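PDB 6RQA: iminosuccinate reductase from Paracoccus denitrificans, which catalyses the NADH-dependent reduction of iminosuccinate to L-aspartate, regenerating the amino donor for the first step of the beta-hydroxyaspartate cycle. Local coordinates for residues G76-D79 against V84-L87; F162-A167 against A194-P199. One frame throughout, in Å; residues are numbered along the deposited sequence.

Contact 1: residues G76-D79 against V84-L87; sequences GGFD and VLGL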
loop_
_atom_site.group_PDB
_atom_site.type_symbol
_atom_site.label_atom_id
_atom_site.label_comp_id
_atom_site.label_asym_id
_atom_site.label_seq_id
_atom_site.Cartn_x
_atom_site.Cartn_y
_atom_site.Cartn_z
ATOM N N GLY A 76 -1.014 -1.009 6.173
ATOM C CA GLY A 76 -0.004 -1.988 6.508
ATOM C C GLY A 76 0.367 -1.962 7.980
ATOM O O GLY A 76 -0.016 -1.067 8.730
ATOM N N GLY A 77 1.127 -2.971 8.386
ATOM C CA GLY A 77 1.555 -3.072 9.771
ATOM C C GLY A 77 2.454 -4.273 9.957
ATOM O O GLY A 77 2.590 -5.124 9.070
ATOM N N PHE A 78 3.067 -4.331 11.138
ATOM C CA PHE A 78 3.977 -5.416 11.480
ATOM C C PHE A 78 3.837 -5.739 12.958
ATOM O O PHE A 78 3.857 -4.835 13.798
ATOM C CB PHE A 78 5.426 -5.049 11.146
ATOM C CG PHE A 78 6.431 -6.069 11.600
ATOM C CD1 PHE A 78 6.285 -7.407 11.265
ATOM C CD2 PHE A 78 7.534 -5.688 12.349
ATOM C CE1 PHE A 78 7.213 -8.346 11.681
ATOM C CE2 PHE A 78 8.466 -6.620 12.765
ATOM C CZ PHE A 78 8.305 -7.951 12.431
ATOM N N ASP A 79 3.693 -7.026 13.266
ATOM C CA ASP A 79 3.592 -7.520 14.636
ATOM C C ASP A 79 4.833 -8.364 14.901
ATOM O O ASP A 79 4.876 -9.545 14.548
ATOM C CB ASP A 79 2.307 -8.324 14.832
ATOM C CG ASP A 79 2.022 -8.640 16.295
ATOM O OD1 ASP A 79 2.980 -8.806 17.081
ATOM O OD2 ASP A 79 0.829 -8.729 16.658
ATOM N N VAL A 84 3.796 -11.379 12.169
ATOM C CA VAL A 84 2.765 -11.209 11.153
ATOM C C VAL A 84 3.035 -9.897 10.433
ATOM O O VAL A 84 3.229 -8.858 11.076
ATOM C CB VAL A 84 1.354 -11.224 11.770
ATOM C CG1 VAL A 84 0.293 -11.059 10.691
ATOM C CG2 VAL A 84 1.135 -12.512 12.549
ATOM N N LEU A 85 3.052 -9.947 9.104
ATOM C CA LEU A 85 3.395 -8.795 8.285
ATOM C C LEU A 85 2.501 -8.769 7.056
ATOM O O LEU A 85 2.222 -9.813 6.461
ATOM C CB LEU A 85 4.872 -8.836 7.860
ATOM C CG LEU A 85 5.373 -7.741 6.914
ATOM C CD1 LEU A 85 5.376 -6.387 7.606
ATOM C CD2 LEU A 85 6.758 -8.083 6.388
ATOM N N GLY A 86 2.056 -7.579 6.683
ATOM C CA GLY A 86 1.254 -7.452 5.479
ATOM C C GLY A 86 0.445 -6.166 5.498
ATOM O O GLY A 86 0.843 -5.176 6.112
ATOM N N LEU A 87 -0.694 -6.217 4.812
ATOM C CA LEU A 87 -1.552 -5.051 4.665
ATOM C C LEU A 87 -2.936 -5.505 4.226
ATOM O O LEU A 87 -3.120 -6.627 3.746
ATOM C CB LEU A 87 -0.986 -4.057 3.646
ATOM C CG LEU A 87 -1.149 -4.467 2.177
ATOM C CD1 LEU A 87 -1.121 -3.249 1.274
ATOM C CD2 LEU A 87 -0.082 -5.467 1.751
#
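F78 and L85 meet across a non-hydrogen-bonded pair of the antiparallel beta hairpin formed by strands 71-79 and 84-92, inside the mixed sheet, one face of which packs here against the second subunit. The two side chains lie on that face and slant across each other. F78 has CG anti to the backbone N (chi1 174°), which lays the ring obliquely over the neighbouring strand, F78 CD1 3.4 Å from V84 O, while F78 CB is 3.8 Å from L85 CD1. L85 adopts a matching first torsion (chi1 176°), and L85 CD1 also comes 3.4 Å from G77 O. From the second subunit, I65 packs on F78, Y72 on L85 and F74 on L87. Cutting F78 back to an alanine would keep the CB contact but is likely to lose the ring's cover of L85 CD1 and V84 O, and to leave I65 of the second subunit short of a packing partner. D79 and V84 occupy the other face, with V84 against helix 316-333 and D79 against helix 36-51; the D79 carboxylate turns to the hairpin loop, where OD1 accepts the backbone N of A82. Beyond F78 and L85, G77 and G86 form a hydrogen-bonded pair without side chains. G77 N bonds to G86 O at 3.2 Å, whereas the return bond is weak. The shortest of the four backbone bonds runs from D79 N to V84 O, 2.9 Å and nearly straight at 169°.

Contact 2: residues F162-A167 against A194-P199; sequences FQMRAA and AELGLP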
loop_
_atom_site.group_PDB
_atom_site.type_symbol
_atom_site.label_atom_id
_atom_site.label_comp_id
_atom_site.label_asym_id
_atom_site.label_seq_id
_atom_site.Cartn_x
_atom_site.Cartn_y
_atom_site.Cartn_z
ATOM N N PHE A 162 -23.045 -7.187 13.746
ATOM C CA PHE A 162 -21.797 -7.737 14.262
ATOM C C PHE A 162 -21.413 -7.083 15.583
ATOM O O PHE A 162 -20.888 -7.749 16.485
ATOM C CB PHE A 162 -20.681 -7.564 13.231
ATOM C CG PHE A 162 -20.974 -8.218 11.912
ATOM C CD1 PHE A 162 -20.644 -9.544 11.694
ATOM C CD2 PHE A 162 -21.586 -7.509 10.892
ATOM C CE1 PHE A 162 -20.916 -10.150 10.484
ATOM C CE2 PHE A 162 -21.859 -8.110 9.679
ATOM C CZ PHE A 162 -21.524 -9.432 9.476
ATOM N N GLN A 163 -21.672 -5.781 15.720
ATOM C CA GLN A 163 -21.358 -5.095 16.969
ATOM C C GLN A 163 -22.184 -5.648 18.123
ATOM O O GLN A 163 -21.671 -5.827 19.234
ATOM C CB GLN A 163 -21.589 -3.590 16.816
ATOM C CG GLN A 163 -20.817 -2.946 15.671
ATOM C CD GLN A 163 -19.316 -2.927 15.900
ATOM O OE1 GLN A 163 -18.847 -2.825 17.033
ATOM N NE2 GLN A 163 -18.553 -3.027 14.816
ATOM N N MET A 164 -23.464 -5.935 17.877
ATOM C CA MET A 164 -24.325 -6.431 18.947
ATOM C C MET A 164 -23.939 -7.848 19.357
ATOM O O MET A 164 -23.936 -8.176 20.551
ATOM C CB MET A 164 -25.791 -6.374 18.514
ATOM C CG MET A 164 -26.776 -6.674 19.635
ATOM S SD MET A 164 -28.503 -6.626 19.111
ATOM C CE MET A 164 -28.626 -4.951 18.499
ATOM N N ARG A 165 -23.608 -8.701 18.385
ATOM C CA ARG A 165 -23.219 -10.070 18.712
ATOM C C ARG A 165 -21.915 -10.103 19.498
ATOM O O ARG A 165 -21.786 -10.866 20.464
ATOM C CB ARG A 165 -23.100 -10.906 17.437
ATOM C CG ARG A 165 -24.435 -11.362 16.869
ATOM C CD ARG A 165 -24.247 -12.396 15.768
ATOM N NE ARG A 165 -23.829 -11.795 14.505
ATOM C CZ ARG A 165 -24.664 -11.472 13.523
ATOM N NH1 ARG A 165 -25.965 -11.695 13.655
ATOM N NH2 ARG A 165 -24.198 -10.929 12.406
ATOM N N ALA A 166 -20.937 -9.284 19.106
ATOM C CA ALA A 166 -19.663 -9.273 19.818
ATOM C C ALA A 166 -19.806 -8.686 21.216
ATOM O O ALA A 166 -19.111 -9.117 22.143
ATOM C CB ALA A 166 -18.618 -8.497 19.016
ATOM N N ALA A 167 -20.702 -7.712 21.389
ATOM C CA ALA A 167 -20.897 -7.116 22.706
ATOM C C ALA A 167 -21.605 -8.082 23.647
ATOM O O ALA A 167 -21.245 -8.182 24.827
ATOM C CB ALA A 167 -21.683 -5.812 22.580
ATOM N N ALA A 194 -33.064 -10.864 18.937
ATOM C CA ALA A 194 -33.784 -12.118 19.129
ATOM C C ALA A 194 -32.852 -13.319 19.037
ATOM O O ALA A 194 -33.053 -14.313 19.745
ATOM C CB ALA A 194 -34.912 -12.243 18.107
ATOM N N GLU A 195 -31.834 -13.250 18.174
ATOM C CA GLU A 195 -30.858 -14.333 18.093
ATOM C C GLU A 195 -30.065 -14.465 19.385
ATOM O O GLU A 195 -29.648 -15.571 19.750
ATOM C CB GLU A 195 -29.910 -14.107 16.915
ATOM C CG GLU A 195 -30.585 -14.064 15.555
ATOM C CD GLU A 195 -29.601 -13.822 14.426
ATOM O OE1 GLU A 195 -28.434 -13.481 14.715
ATOM O OE2 GLU A 195 -29.993 -13.976 13.251
ATOM N N LEU A 196 -29.847 -13.356 20.087
ATOM C CA LEU A 196 -29.102 -13.346 21.336
ATOM C C LEU A 196 -29.990 -13.553 22.557
ATOM O O LEU A 196 -29.486 -13.505 23.683
ATOM C CB LEU A 196 -28.336 -12.027 21.473
ATOM C CG LEU A 196 -27.398 -11.680 20.316
ATOM C CD1 LEU A 196 -26.907 -10.248 20.436
ATOM C CD2 LEU A 196 -26.229 -12.649 20.266
ATOM N N GLY A 197 -31.288 -13.780 22.362
ATOM C CA GLY A 197 -32.188 -13.966 23.485
ATOM C C GLY A 197 -32.361 -12.734 24.341
ATOM O O GLY A 197 -32.607 -12.852 25.547
ATOM N N LEU A 198 -32.242 -11.548 23.748
ATOM C CA LEU A 198 -32.312 -10.292 24.469
ATOM C C LEU A 198 -33.496 -9.474 23.974
ATOM O O LEU A 198 -33.693 -9.351 22.757
ATOM C CB LEU A 198 -31.013 -9.489 24.292
ATOM C CG LEU A 198 -29.745 -10.094 24.893
ATOM C CD1 LEU A 198 -28.527 -9.267 24.512
ATOM C CD2 LEU A 198 -29.874 -10.194 26.400
ATOM N N PRO A 199 -34.301 -8.904 24.867
ATOM C CA PRO A 199 -35.403 -8.047 24.422
ATOM C C PRO A 199 -34.888 -6.732 23.862
ATOM O O PRO A 199 -33.873 -6.191 24.309
ATOM C CB PRO A 199 -36.220 -7.829 25.700
ATOM C CG PRO A 199 -35.226 -8.000 26.806
ATOM C CD PRO A 199 -34.255 -9.042 26.333
#
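L196 sends one methyl to M164 and the other to R165. L196 CD1 lies 3.7 Å from M164 CG, the two side chains passing at a slant, and the same methyl is 3.6 Å from M164 O. L196 CD2 lies 4.1 Å from R165 CG, the two side chains crossing at about a right angle. M164 also packs on M153 and V176, which belong to strands of the parallel sheet underneath. Helices 158-170 and 186-195 are neighbours in the Rossmann-type nucleotide-binding domain, following strands 150-154 and 175-179 in beta-alpha-beta order. Helix 186-195 ends here in a Schellman motif, with G197 at positive phi, before the chain turns into strand 200-202. The ionic part lies nearer the solvent: R165 NH1 and E195 OE1 form a salt bridge of 3.2 Å, in which the hydrogen bond is weak, bent to 126°. Guanidinium and carboxylate are nearly coplanar, 27° apart, with OE1 at the guanidinium edge. R165 bends at chi3 (-77°), which carries its guanidinium back along helix 158-170 to F162, with R165 NH2 3.8 Å above the F162 ring plane, offset toward the rim; that ring in turn meets H158, an NAD(+)-binding residue.

How the contacts relate
The two contacts lie on opposite sides of the chain's centre, about 31 Å apart between centres, and share no helix or strand. Contact 1 is wholly buried and joins consecutive strands of the mixed sheet, whereas contact 2 is partly buried and ties two helices that flank the parallel, NAD-binding sheet. Their chemistry follows from this. In 76-79 against 84-87 backbone bonds do most of the work, and the side chains serve as packing for helices on one face and the second subunit on the other. Between 162-167 and 194-199 side chains do most of the bridging, without a backbone-to-backbone hydrogen bond, grading from apolar near the sheet to charged at the surface, with no other subunit involved.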